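Local coordinates for Mgp-operon protein 3 (Mycoplasma pneumoniae, PDB 6RJ1) that probably serves as an extracellular adhesin of the human pathogen, acting alongside protein P1 in attachment to host cells, at residues G178-G184 and F221-R227; E510-G514 and G558-Y562; D522-L528 and T647-S652; A576-S580 and T637-K641. All coordinates share one frame; numbering follows the deposited sequence.

Contact 1: residues G178-G184 and F221-R227; sequences GLARVNG and FKLDKGR
One face of the R181 guanidinium is covered by the aliphatic part of R227, whose CG lies 3.4 Å from R181 NH2; G178 O stands over the rim of the same face, and Y662 makes a cation-pi contact with R181. The two arginine side chains run nearly perpendicular, with their guanidinium planes 74° apart. At the edge of the R227 guanidinium, near its plane, stand R181 NH1 and G178 O, while L179 CD1 approaches obliquely, 3.9 Å from R227 NE. R181 NH1 and R227 NE come within 4.4 Å of each other, and both form salt bridges with E167 OE2, so the carboxylate probably offsets the gathering of positive charge; a second acid, E240, pairs with R227 NH2. The R181 chain folds back at chi2 and chi3 (55° and 70°), which brings NE to 3.0 Å from L179 O, a hydrogen bond whose donor sits above the carbonyl plane. Here the turn that follows helix 176-179 is laid against the end of strand 220-222, part of a large mixed sheet, through a single beta bridge between N183 and F221. Its direct bond runs from K222 N to V182 O, 2.8 Å long and nearly straight. Beside this bridge R181 CG lies 3.6 Å from F221 CD2 in an oblique approach. The extended K222 chain runs alongside V182, where its CD meets V182 CG1 at 3.9 Å.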
loop_
_atom_site.group_PDB
_atom_site.type_symbol
_atom_site.label_atom_id
_atom_site.label_comp_id
_atom_site.label_asym_id
_atom_site.label_seq_id
_atom_site.Cartn_x
_atom_site.Cartn_y
_atom_site.Cartn_z
ATOM N N GLY A 178 3.825 1.512 -19.110
ATOM C CA GLY A 178 3.993 0.193 -18.518
ATOM C C GLY A 178 2.777 -0.179 -17.692
ATOM O O GLY A 178 2.422 -1.348 -17.633
ATOM N N LEU A 179 2.104 0.808 -17.062
ATOM C CA LEU A 179 0.892 0.561 -16.279
ATOM C C LEU A 179 -0.362 0.423 -17.163
ATOM O O LEU A 179 -1.336 -0.211 -16.746
ATOM C CB LEU A 179 0.674 1.668 -15.227
ATOM C CG LEU A 179 1.393 1.590 -13.865
ATOM C CD1 LEU A 179 1.800 0.161 -13.468
ATOM C CD2 LEU A 179 2.532 2.542 -13.793
ATOM N N ALA A 180 -0.335 1.028 -18.373
ATOM C CA ALA A 180 -1.442 1.058 -19.337
ATOM C C ALA A 180 -1.796 -0.302 -19.949
ATOM O O ALA A 180 -0.972 -0.913 -20.622
ATOM C CB ALA A 180 -1.159 2.077 -20.437
ATOM N N ARG A 181 -3.038 -0.754 -19.733
ATOM C CA ARG A 181 -3.577 -2.016 -20.241
ATOM C C ARG A 181 -4.714 -1.687 -21.208
ATOM O O ARG A 181 -5.520 -0.806 -20.906
ATOM C CB ARG A 181 -4.124 -2.846 -19.057
ATOM C CG ARG A 181 -3.326 -4.094 -18.649
ATOM C CD ARG A 181 -1.852 -3.896 -18.315
ATOM N NE ARG A 181 -1.587 -3.172 -17.071
ATOM C CZ ARG A 181 -1.004 -3.709 -15.999
ATOM N NH1 ARG A 181 -0.751 -2.966 -14.934
ATOM N NH2 ARG A 181 -0.665 -4.992 -15.991
ATOM N N VAL A 182 -4.802 -2.396 -22.354
ATOM C CA VAL A 182 -5.866 -2.186 -23.347
ATOM C C VAL A 182 -7.247 -2.334 -22.693
ATOM O O VAL A 182 -7.478 -3.273 -21.930
ATOM C CB VAL A 182 -5.696 -3.046 -24.634
ATOM C CG1 VAL A 182 -6.862 -2.843 -25.602
ATOM C CG2 VAL A 182 -4.371 -2.728 -25.327
ATOM N N ASN A 183 -8.123 -1.350 -22.937
ATOM C CA ASN A 183 -9.479 -1.296 -22.401
ATOM C C ASN A 183 -10.287 -2.554 -22.673
ATOM O O ASN A 183 -10.217 -3.129 -23.764
ATOM C CB ASN A 183 -10.235 -0.099 -22.979
ATOM C CG ASN A 183 -10.196 1.153 -22.162
ATOM O OD1 ASN A 183 -9.979 1.154 -20.940
ATOM N ND2 ASN A 183 -10.447 2.251 -22.835
ATOM N N GLY A 184 -11.071 -2.936 -21.676
ATOM C CA GLY A 184 -11.999 -4.045 -21.765
ATOM C C GLY A 184 -13.203 -3.665 -22.606
ATOM O O GLY A 184 -13.329 -2.519 -23.053
ATOM N N PHE A 221 -10.098 -4.295 -18.084
ATOM C CA PHE A 221 -8.879 -4.229 -18.879
ATOM C C PHE A 221 -8.404 -5.615 -19.304
ATOM O O PHE A 221 -8.547 -6.581 -18.551
ATOM C CB PHE A 221 -7.772 -3.426 -18.145
ATOM C CG PHE A 221 -7.357 -3.945 -16.786
ATOM C CD1 PHE A 221 -8.039 -3.557 -15.638
ATOM C CD2 PHE A 221 -6.254 -4.778 -16.648
ATOM C CE1 PHE A 221 -7.641 -4.020 -14.371
ATOM C CE2 PHE A 221 -5.852 -5.238 -15.387
ATOM C CZ PHE A 221 -6.549 -4.858 -14.254
ATOM N N LYS A 222 -7.848 -5.697 -20.527
ATOM C CA LYS A 222 -7.308 -6.907 -21.138
ATOM C C LYS A 222 -6.105 -7.453 -20.345
ATOM O O LYS A 222 -5.215 -6.689 -19.953
ATOM C CB LYS A 222 -6.925 -6.635 -22.596
ATOM C CG LYS A 222 -8.117 -6.395 -23.510
ATOM C CD LYS A 222 -7.742 -6.581 -24.967
ATOM C CE LYS A 222 -8.943 -6.461 -25.882
ATOM N NZ LYS A 222 -8.555 -6.510 -27.318
ATOM N N LEU A 223 -6.097 -8.777 -20.092
ATOM C CA LEU A 223 -5.030 -9.453 -19.336
ATOM C C LEU A 223 -4.077 -10.290 -20.213
ATOM O O LEU A 223 -3.180 -10.948 -19.680
ATOM C CB LEU A 223 -5.633 -10.321 -18.215
ATOM C CG LEU A 223 -6.375 -9.588 -17.104
ATOM C CD1 LEU A 223 -7.169 -10.548 -16.268
ATOM C CD2 LEU A 223 -5.421 -8.805 -16.223
ATOM N N ASP A 224 -4.263 -10.247 -21.548
ATOM C CA ASP A 224 -3.458 -10.994 -22.522
ATOM C C ASP A 224 -2.025 -10.466 -22.713
ATOM O O ASP A 224 -1.134 -11.235 -23.084
ATOM C CB ASP A 224 -4.193 -11.065 -23.877
ATOM C CG ASP A 224 -4.416 -9.737 -24.584
ATOM O OD1 ASP A 224 -4.658 -8.722 -23.885
ATOM O OD2 ASP A 224 -4.373 -9.718 -25.846
ATOM N N LYS A 225 -1.821 -9.156 -22.496
ATOM C CA LYS A 225 -0.533 -8.466 -22.642
ATOM C C LYS A 225 -0.223 -7.664 -21.380
ATOM O O LYS A 225 -1.109 -7.466 -20.536
ATOM C CB LYS A 225 -0.566 -7.513 -23.861
ATOM C CG LYS A 225 -0.645 -8.220 -25.205
ATOM C CD LYS A 225 -0.654 -7.236 -26.367
ATOM C CE LYS A 225 -0.305 -7.890 -27.684
ATOM N NZ LYS A 225 -1.386 -8.789 -28.174
ATOM N N GLY A 226 1.024 -7.201 -21.281
ATOM C CA GLY A 226 1.481 -6.348 -20.191
ATOM C C GLY A 226 2.196 -7.001 -19.033
ATOM O O GLY A 226 2.614 -8.165 -19.114
ATOM N N ARG A 227 2.332 -6.222 -17.932
ATOM C CA ARG A 227 2.953 -6.603 -16.654
ATOM C C ARG A 227 2.390 -7.934 -16.180
ATOM O O ARG A 227 1.188 -8.194 -16.320
ATOM C CB ARG A 227 2.722 -5.552 -15.555
ATOM C CG ARG A 227 2.635 -4.099 -16.010
ATOM C CD ARG A 227 3.628 -3.191 -15.303
ATOM N NE ARG A 227 3.518 -3.309 -13.854
ATOM C CZ ARG A 227 4.538 -3.524 -13.036
ATOM N NH1 ARG A 227 4.335 -3.657 -11.739
ATOM N NH2 ARG A 227 5.774 -3.594 -13.509
#

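Contact 2: residues E510-G514 and G558-Y562; sequences ENQLG and GAVGY
The backbone leaving helix 503-511 meets strand 549-563 at L513 and V560, whose CA atoms are 4.5 Å apart. This strand is an inner member of the large mixed sheet: V560 pairs with L653 of strand 650-654 and G561 with L577 of strand 575-577. The incoming segment turns at E510-L513, where L513 N donates to E510 O, and then departs through G514 with a positive phi of 164°. No hydrogen bond joins the two backbones directly. V560 CA instead offers its hydrogen to Q512 O across 3.4 Å, and two waters supply the polar links. One donates to Q512 O and accepts from G561 N at 2.8 Å; the other donates to both L513 O and V560 O, the latter bond being 3.1 Å. Four main-chain polar atoms are thereby satisfied across the join. The side chains add modest packing. L513 reaches across with one methyl, CD2, which rests 3.8 Å from A559 CB. The Q512 chain runs alongside V560. The Q512 amide oxygen is held from outside the contact, by W579 N and N660 ND2, and beside these bonds OE1 passes 4.1 Å from V560 CG1.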
loop_
_atom_site.group_PDB
_atom_site.type_symbol
_atom_site.label_atom_id
_atom_site.label_comp_id
_atom_site.label_asym_id
_atom_site.label_seq_id
_atom_site.Cartn_x
_atom_site.Cartn_y
_atom_site.Cartn_z
ATOM N N GLU A 510 -16.195 -3.836 -2.057
ATOM C CA GLU A 510 -16.638 -5.232 -2.055
ATOM C C GLU A 510 -17.350 -5.668 -3.323
ATOM O O GLU A 510 -17.202 -6.825 -3.714
ATOM C CB GLU A 510 -17.495 -5.537 -0.824
ATOM C CG GLU A 510 -16.693 -5.636 0.470
ATOM C CD GLU A 510 -17.473 -6.024 1.715
ATOM O OE1 GLU A 510 -18.724 -5.939 1.700
ATOM O OE2 GLU A 510 -16.825 -6.412 2.712
ATOM N N ASN A 511 -18.122 -4.775 -3.961
ATOM C CA ASN A 511 -18.844 -5.127 -5.185
ATOM C C ASN A 511 -17.904 -5.337 -6.357
ATOM O O ASN A 511 -18.178 -6.160 -7.226
ATOM C CB ASN A 511 -19.949 -4.116 -5.514
ATOM C CG ASN A 511 -21.106 -4.154 -4.554
ATOM O OD1 ASN A 511 -21.194 -5.021 -3.668
ATOM N ND2 ASN A 511 -22.015 -3.198 -4.693
ATOM N N GLN A 512 -16.773 -4.632 -6.358
ATOM C CA GLN A 512 -15.793 -4.767 -7.424
ATOM C C GLN A 512 -14.864 -5.972 -7.202
ATOM O O GLN A 512 -14.119 -6.317 -8.115
ATOM C CB GLN A 512 -15.027 -3.450 -7.649
ATOM C CG GLN A 512 -14.808 -3.176 -9.127
ATOM C CD GLN A 512 -14.471 -1.748 -9.446
ATOM O OE1 GLN A 512 -13.415 -1.462 -10.012
ATOM N NE2 GLN A 512 -15.376 -0.827 -9.134
ATOM N N LEU A 513 -14.955 -6.653 -6.025
ATOM C CA LEU A 513 -14.131 -7.822 -5.702
ATOM C C LEU A 513 -14.428 -8.997 -6.608
ATOM O O LEU A 513 -13.548 -9.811 -6.870
ATOM C CB LEU A 513 -14.257 -8.240 -4.223
ATOM C CG LEU A 513 -13.622 -7.328 -3.149
ATOM C CD1 LEU A 513 -14.021 -7.772 -1.755
ATOM C CD2 LEU A 513 -12.104 -7.317 -3.233
ATOM N N GLY A 514 -15.663 -9.081 -7.082
ATOM C CA GLY A 514 -16.086 -10.153 -7.969
ATOM C C GLY A 514 -17.585 -10.299 -8.085
ATOM O O GLY A 514 -18.346 -9.467 -7.581
ATOM N N GLY A 558 -5.368 -2.506 -5.349
ATOM C CA GLY A 558 -6.423 -2.830 -6.300
ATOM C C GLY A 558 -6.768 -4.306 -6.272
ATOM O O GLY A 558 -5.890 -5.138 -6.465
ATOM N N ALA A 559 -8.023 -4.647 -5.952
ATOM C CA ALA A 559 -8.467 -6.037 -5.905
ATOM C C ALA A 559 -9.790 -6.174 -6.656
ATOM O O ALA A 559 -10.835 -5.654 -6.235
ATOM C CB ALA A 559 -8.595 -6.514 -4.472
ATOM N N VAL A 560 -9.723 -6.828 -7.812
ATOM C CA VAL A 560 -10.856 -6.980 -8.715
ATOM C C VAL A 560 -11.063 -8.439 -9.153
ATOM O O VAL A 560 -10.327 -9.328 -8.715
ATOM C CB VAL A 560 -10.727 -6.015 -9.931
ATOM C CG1 VAL A 560 -10.821 -4.560 -9.504
ATOM C CG2 VAL A 560 -9.458 -6.275 -10.734
ATOM N N GLY A 561 -12.069 -8.662 -9.996
ATOM C CA GLY A 561 -12.364 -9.972 -10.545
ATOM C C GLY A 561 -11.789 -10.150 -11.937
ATOM O O GLY A 561 -11.390 -9.179 -12.577
ATOM N N TYR A 562 -11.730 -11.401 -12.412
ATOM C CA TYR A 562 -11.258 -11.725 -13.758
ATOM C C TYR A 562 -11.981 -12.962 -14.283
ATOM O O TYR A 562 -12.265 -13.878 -13.508
ATOM C CB TYR A 562 -9.722 -11.806 -13.841
ATOM C CG TYR A 562 -9.092 -13.115 -13.419
ATOM C CD1 TYR A 562 -8.648 -13.306 -12.115
ATOM C CD2 TYR A 562 -8.824 -14.112 -14.352
ATOM C CE1 TYR A 562 -8.016 -14.487 -11.733
ATOM C CE2 TYR A 562 -8.222 -15.306 -13.977
ATOM C CZ TYR A 562 -7.826 -15.496 -12.663
ATOM O OH TYR A 562 -7.210 -16.671 -12.302
HETATM O O HOH W 1 -14.640 -7.621 -10.432
HETATM O O HOH W 2 -11.207 -9.850 -5.768
#

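Contact 3: residues D522-L528 and T647-S652; sequences DSKNSNL and TAKIAS
Side-chain amides of N525 and N527 bond the main chain of I650, where the backbone of a neighbouring strand would otherwise do so, with N527 N helping. Their segment is an irregular loop that runs in the same direction as the start of strand 650-654, opening with a type I turn from D522 to N525 and continuing through an inverse gamma turn centred on N525. N525 OD1 takes the place of a main-chain carbonyl: it accepts from I650 N at 2.9 Å, in the carbonyl plane and on a lone pair. Its CG is anti to the backbone N (chi1 -177°), which swings the amide across to the strand. I650 O is gripped twice by one residue. N527 N approaches in the carbonyl plane, whereas N527 ND2, 2.8 Å away, comes from above it. F515 O accepts from ND2 of both asparagines and helps fix how their amides are turned. At the outer end D522 and K649 form a salt bridge, with OD2 2.9 Å from NZ. The other carboxylate oxygen, D522 OD1, accepts from K524 N through its anti lone pair, closing an Asx turn. K524 CB lies against the aliphatic K649 chain, 3.8 Å from its CG. S526 OG bonds D163 of helix 157-163 and lies 3.6 Å from A651 CB. At the inner end the S652 hydroxyl accepts from L528 N, with OG 2.9 Å away and an angle of 157° at the hydrogen.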
loop_
_atom_site.group_PDB
_atom_site.type_symbol
_atom_site.label_atom_id
_atom_site.label_comp_id
_atom_site.label_asym_id
_atom_site.label_seq_id
_atom_site.Cartn_x
_atom_site.Cartn_y
_atom_site.Cartn_z
ATOM N N ASP A 522 -21.048 -22.275 -8.797
ATOM C CA ASP A 522 -19.966 -22.884 -9.557
ATOM C C ASP A 522 -18.673 -22.684 -8.781
ATOM O O ASP A 522 -18.341 -21.554 -8.408
ATOM C CB ASP A 522 -19.879 -22.249 -10.958
ATOM C CG ASP A 522 -19.195 -23.115 -11.999
ATOM O OD1 ASP A 522 -18.034 -23.543 -11.757
ATOM O OD2 ASP A 522 -19.807 -23.356 -13.063
ATOM N N SER A 523 -17.952 -23.791 -8.527
ATOM C CA SER A 523 -16.687 -23.791 -7.781
ATOM C C SER A 523 -15.578 -22.934 -8.407
ATOM O O SER A 523 -14.708 -22.454 -7.671
ATOM C CB SER A 523 -16.196 -25.216 -7.561
ATOM O OG SER A 523 -17.074 -25.883 -6.669
ATOM N N LYS A 524 -15.616 -22.731 -9.749
ATOM C CA LYS A 524 -14.630 -21.922 -10.457
ATOM C C LYS A 524 -14.884 -20.399 -10.348
ATOM O O LYS A 524 -13.990 -19.612 -10.681
ATOM C CB LYS A 524 -14.461 -22.376 -11.908
ATOM C CG LYS A 524 -13.408 -23.458 -12.035
ATOM C CD LYS A 524 -12.624 -23.323 -13.341
ATOM C CE LYS A 524 -11.215 -23.865 -13.229
ATOM N NZ LYS A 524 -10.382 -23.212 -12.169
ATOM N N ASN A 525 -16.060 -19.998 -9.809
ATOM C CA ASN A 525 -16.403 -18.611 -9.503
ATOM C C ASN A 525 -15.874 -18.420 -8.076
ATOM O O ASN A 525 -16.625 -18.332 -7.106
ATOM C CB ASN A 525 -17.921 -18.388 -9.603
ATOM C CG ASN A 525 -18.357 -16.959 -9.378
ATOM O OD1 ASN A 525 -17.869 -16.024 -10.011
ATOM N ND2 ASN A 525 -19.298 -16.762 -8.471
ATOM N N SER A 526 -14.542 -18.413 -7.974
ATOM C CA SER A 526 -13.745 -18.387 -6.756
ATOM C C SER A 526 -13.423 -17.002 -6.178
ATOM O O SER A 526 -12.833 -16.961 -5.103
ATOM C CB SER A 526 -12.456 -19.170 -6.981
ATOM O OG SER A 526 -11.816 -18.787 -8.189
ATOM N N ASN A 527 -13.829 -15.881 -6.831
ATOM C CA ASN A 527 -13.579 -14.508 -6.340
ATOM C C ASN A 527 -13.978 -14.289 -4.872
ATOM O O ASN A 527 -14.911 -14.945 -4.391
ATOM C CB ASN A 527 -14.284 -13.479 -7.216
ATOM C CG ASN A 527 -15.793 -13.508 -7.100
ATOM O OD1 ASN A 527 -16.381 -13.018 -6.129
ATOM N ND2 ASN A 527 -16.454 -14.063 -8.096
ATOM N N LEU A 528 -13.312 -13.330 -4.191
ATOM C CA LEU A 528 -13.532 -12.990 -2.783
ATOM C C LEU A 528 -14.979 -12.668 -2.391
ATOM O O LEU A 528 -15.395 -13.063 -1.295
ATOM C CB LEU A 528 -12.623 -11.841 -2.349
ATOM C CG LEU A 528 -11.128 -12.151 -2.278
ATOM C CD1 LEU A 528 -10.323 -10.978 -2.725
ATOM C CD2 LEU A 528 -10.710 -12.604 -0.907
ATOM N N THR A 647 -23.756 -19.783 -14.637
ATOM C CA THR A 647 -22.574 -20.491 -15.134
ATOM C C THR A 647 -21.258 -19.662 -15.093
ATOM O O THR A 647 -20.206 -20.177 -15.480
ATOM C CB THR A 647 -22.890 -21.034 -16.550
ATOM O OG1 THR A 647 -21.879 -21.963 -16.945
ATOM C CG2 THR A 647 -23.057 -19.929 -17.606
ATOM N N ALA A 648 -21.323 -18.401 -14.619
ATOM C CA ALA A 648 -20.185 -17.475 -14.540
ATOM C C ALA A 648 -19.074 -17.969 -13.622
ATOM O O ALA A 648 -19.353 -18.553 -12.575
ATOM C CB ALA A 648 -20.656 -16.102 -14.104
ATOM N N LYS A 649 -17.807 -17.745 -14.038
ATOM C CA LYS A 649 -16.598 -18.149 -13.318
ATOM C C LYS A 649 -15.659 -16.958 -13.184
ATOM O O LYS A 649 -14.797 -16.749 -14.041
ATOM C CB LYS A 649 -15.885 -19.306 -14.038
ATOM C CG LYS A 649 -16.742 -20.535 -14.290
ATOM C CD LYS A 649 -16.109 -21.473 -15.307
ATOM C CE LYS A 649 -17.140 -22.145 -16.171
ATOM N NZ LYS A 649 -18.039 -23.048 -15.400
ATOM N N ILE A 650 -15.858 -16.143 -12.135
ATOM C CA ILE A 650 -15.042 -14.962 -11.868
ATOM C C ILE A 650 -14.117 -15.230 -10.671
ATOM O O ILE A 650 -14.598 -15.537 -9.586
ATOM C CB ILE A 650 -15.911 -13.663 -11.705
ATOM C CG1 ILE A 650 -16.816 -13.351 -12.944
ATOM C CG2 ILE A 650 -15.066 -12.446 -11.324
ATOM C CD1 ILE A 650 -16.340 -13.562 -14.415
ATOM N N ALA A 651 -12.795 -15.136 -10.888
ATOM C CA ALA A 651 -11.776 -15.349 -9.863
ATOM C C ALA A 651 -11.236 -14.008 -9.385
ATOM O O ALA A 651 -11.639 -12.984 -9.923
ATOM C CB ALA A 651 -10.659 -16.194 -10.425
ATOM N N SER A 652 -10.350 -13.997 -8.372
ATOM C CA SER A 652 -9.786 -12.760 -7.811
ATOM C C SER A 652 -8.413 -12.415 -8.358
ATOM O O SER A 652 -7.590 -13.298 -8.618
ATOM C CB SER A 652 -9.743 -12.814 -6.286
ATOM O OG SER A 652 -11.007 -12.522 -5.715
HETATM O O HOH W 3 -9.722 -16.376 -7.100
#

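Contact 4: residues A576-S580 and T637-K641; sequences ALAWS and TYPVK
A water molecule donates to L577 O and accepts from the Y638 hydroxyl, each oxygen 2.7 Å away; Q512 O and G561 N complete four partners around it. It bridges the end of strand 575-577, in the large mixed sheet, to an inverse gamma turn centred on P639, in the loop that leads towards strand 650-654. That turn is closed by V640 N bonding Y638 O over 2.8 Å. No direct hydrogen bond spans the two segments, and the remaining contact is apolar. Y638 has its CG anti to the backbone N (chi1 -165°), and the ring reaches across L577. L577 CD1 meets Y638 CE2 at 3.9 Å, in an oblique approach to the ring. The other leucine methyl, CD2, lies alongside P639, 3.8 Å from its CG. W579 completes the cluster with the far end of its six-membered ring, where CH2 is 3.6 Å from Y638 CD1, a carbon lying at the indole edge near the plane. The two aromatic planes are steeply inclined, at 79°. Behind this meeting the indole NE1 bonds G600 O, which ties down the end of the side chain remote from Y638. I650 of strand 650-654 packs on L577 and Y638 alike. P639 touches both rings: its CD stands over the rim of one Y638 face and lies 3.5 Å from W579 CZ3.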
loop_
_atom_site.group_PDB
_atom_site.type_symbol
_atom_site.label_atom_id
_atom_site.label_comp_id
_atom_site.label_asym_id
_atom_site.label_seq_id
_atom_site.Cartn_x
_atom_site.Cartn_y
_atom_site.Cartn_z
ATOM N N ALA A 576 -9.912 -8.494 -16.985
ATOM C CA ALA A 576 -10.222 -8.195 -15.598
ATOM C C ALA A 576 -11.496 -7.354 -15.605
ATOM O O ALA A 576 -11.772 -6.675 -16.594
ATOM C CB ALA A 576 -9.086 -7.423 -14.955
ATOM N N LEU A 577 -12.289 -7.429 -14.534
ATOM C CA LEU A 577 -13.541 -6.693 -14.442
ATOM C C LEU A 577 -13.446 -5.627 -13.366
ATOM O O LEU A 577 -13.519 -5.920 -12.170
ATOM C CB LEU A 577 -14.730 -7.643 -14.235
ATOM C CG LEU A 577 -14.876 -8.752 -15.274
ATOM C CD1 LEU A 577 -15.596 -9.925 -14.706
ATOM C CD2 LEU A 577 -15.555 -8.253 -16.512
ATOM N N ALA A 578 -13.213 -4.381 -13.816
ATOM C CA ALA A 578 -13.020 -3.194 -12.988
ATOM C C ALA A 578 -13.595 -1.980 -13.693
ATOM O O ALA A 578 -13.570 -1.913 -14.919
ATOM C CB ALA A 578 -11.535 -2.981 -12.742
ATOM N N TRP A 579 -14.100 -1.010 -12.929
ATOM C CA TRP A 579 -14.678 0.201 -13.506
ATOM C C TRP A 579 -14.528 1.398 -12.574
ATOM O O TRP A 579 -14.366 1.225 -11.357
ATOM C CB TRP A 579 -16.160 -0.020 -13.869
ATOM C CG TRP A 579 -16.993 -0.434 -12.693
ATOM C CD1 TRP A 579 -17.587 0.386 -11.780
ATOM C CD2 TRP A 579 -17.240 -1.777 -12.253
ATOM N NE1 TRP A 579 -18.181 -0.361 -10.793
ATOM C CE2 TRP A 579 -17.985 -1.694 -11.059
ATOM C CE3 TRP A 579 -16.890 -3.049 -12.746
ATOM C CZ2 TRP A 579 -18.427 -2.833 -10.373
ATOM C CZ3 TRP A 579 -17.290 -4.173 -12.040
ATOM C CH2 TRP A 579 -18.076 -4.061 -10.888
ATOM N N SER A 580 -14.613 2.611 -13.149
ATOM C CA SER A 580 -14.541 3.886 -12.442
ATOM C C SER A 580 -15.758 4.042 -11.515
ATOM O O SER A 580 -16.903 3.826 -11.949
ATOM C CB SER A 580 -14.507 5.031 -13.452
ATOM O OG SER A 580 -14.712 6.290 -12.832
ATOM N N THR A 637 -25.181 -2.443 -12.737
ATOM C CA THR A 637 -25.142 -3.892 -12.474
ATOM C C THR A 637 -23.774 -4.451 -12.862
ATOM O O THR A 637 -23.100 -3.853 -13.692
ATOM C CB THR A 637 -26.364 -4.637 -13.108
ATOM O OG1 THR A 637 -26.591 -5.874 -12.428
ATOM C CG2 THR A 637 -26.218 -4.890 -14.608
ATOM N N TYR A 638 -23.374 -5.583 -12.267
ATOM C CA TYR A 638 -22.090 -6.243 -12.537
ATOM C C TYR A 638 -21.971 -6.689 -14.019
ATOM O O TYR A 638 -22.949 -7.190 -14.569
ATOM C CB TYR A 638 -21.873 -7.442 -11.573
ATOM C CG TYR A 638 -20.446 -7.944 -11.545
ATOM C CD1 TYR A 638 -19.504 -7.373 -10.699
ATOM C CD2 TYR A 638 -20.023 -8.944 -12.411
ATOM C CE1 TYR A 638 -18.169 -7.784 -10.719
ATOM C CE2 TYR A 638 -18.687 -9.346 -12.456
ATOM C CZ TYR A 638 -17.769 -8.776 -11.597
ATOM O OH TYR A 638 -16.467 -9.205 -11.617
ATOM N N PRO A 639 -20.778 -6.534 -14.658
ATOM C CA PRO A 639 -20.632 -6.925 -16.081
ATOM C C PRO A 639 -20.627 -8.432 -16.389
ATOM O O PRO A 639 -19.616 -8.979 -16.842
ATOM C CB PRO A 639 -19.310 -6.266 -16.483
ATOM C CG PRO A 639 -18.533 -6.190 -15.221
ATOM C CD PRO A 639 -19.545 -5.896 -14.155
ATOM N N VAL A 640 -21.775 -9.093 -16.173
ATOM C CA VAL A 640 -22.042 -10.509 -16.462
ATOM C C VAL A 640 -23.458 -10.571 -17.050
ATOM O O VAL A 640 -24.410 -10.145 -16.376
ATOM C CB VAL A 640 -21.874 -11.443 -15.226
ATOM C CG1 VAL A 640 -22.471 -12.828 -15.477
ATOM C CG2 VAL A 640 -20.412 -11.566 -14.817
ATOM N N LYS A 641 -23.589 -11.077 -18.312
ATOM C CA LYS A 641 -24.868 -11.220 -19.029
ATOM C C LYS A 641 -25.823 -12.100 -18.220
ATOM O O LYS A 641 -25.407 -13.136 -17.703
ATOM C CB LYS A 641 -24.651 -11.802 -20.436
ATOM C CG LYS A 641 -25.725 -11.371 -21.430
ATOM C CD LYS A 641 -25.782 -12.251 -22.675
ATOM C CE LYS A 641 -25.009 -11.700 -23.848
ATOM N NZ LYS A 641 -24.927 -12.688 -24.949
HETATM O O HOH W 1 -14.640 -7.621 -10.432
#

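From the N terminus, contact 1 comes first, closing the excursion between helix 176-179 and strand 220-222 before any other begins. Contact 2 then opens at 510-514 and contact 3 at 522-528; contact 2 closes at 558-562 while contact 3 waits until 647-652, so these two cross. Contact 4 (576-580 with 637-641) falls wholly within the span of contact 3. All four converge on one large mixed sheet. Strand 575-577 lies between strands 220-222 and 549-563, with F221 O close to A576 N, while strand 650-654 pairs with strand 549-563 through A651 and Y562. One water is common to contacts 2 and 4.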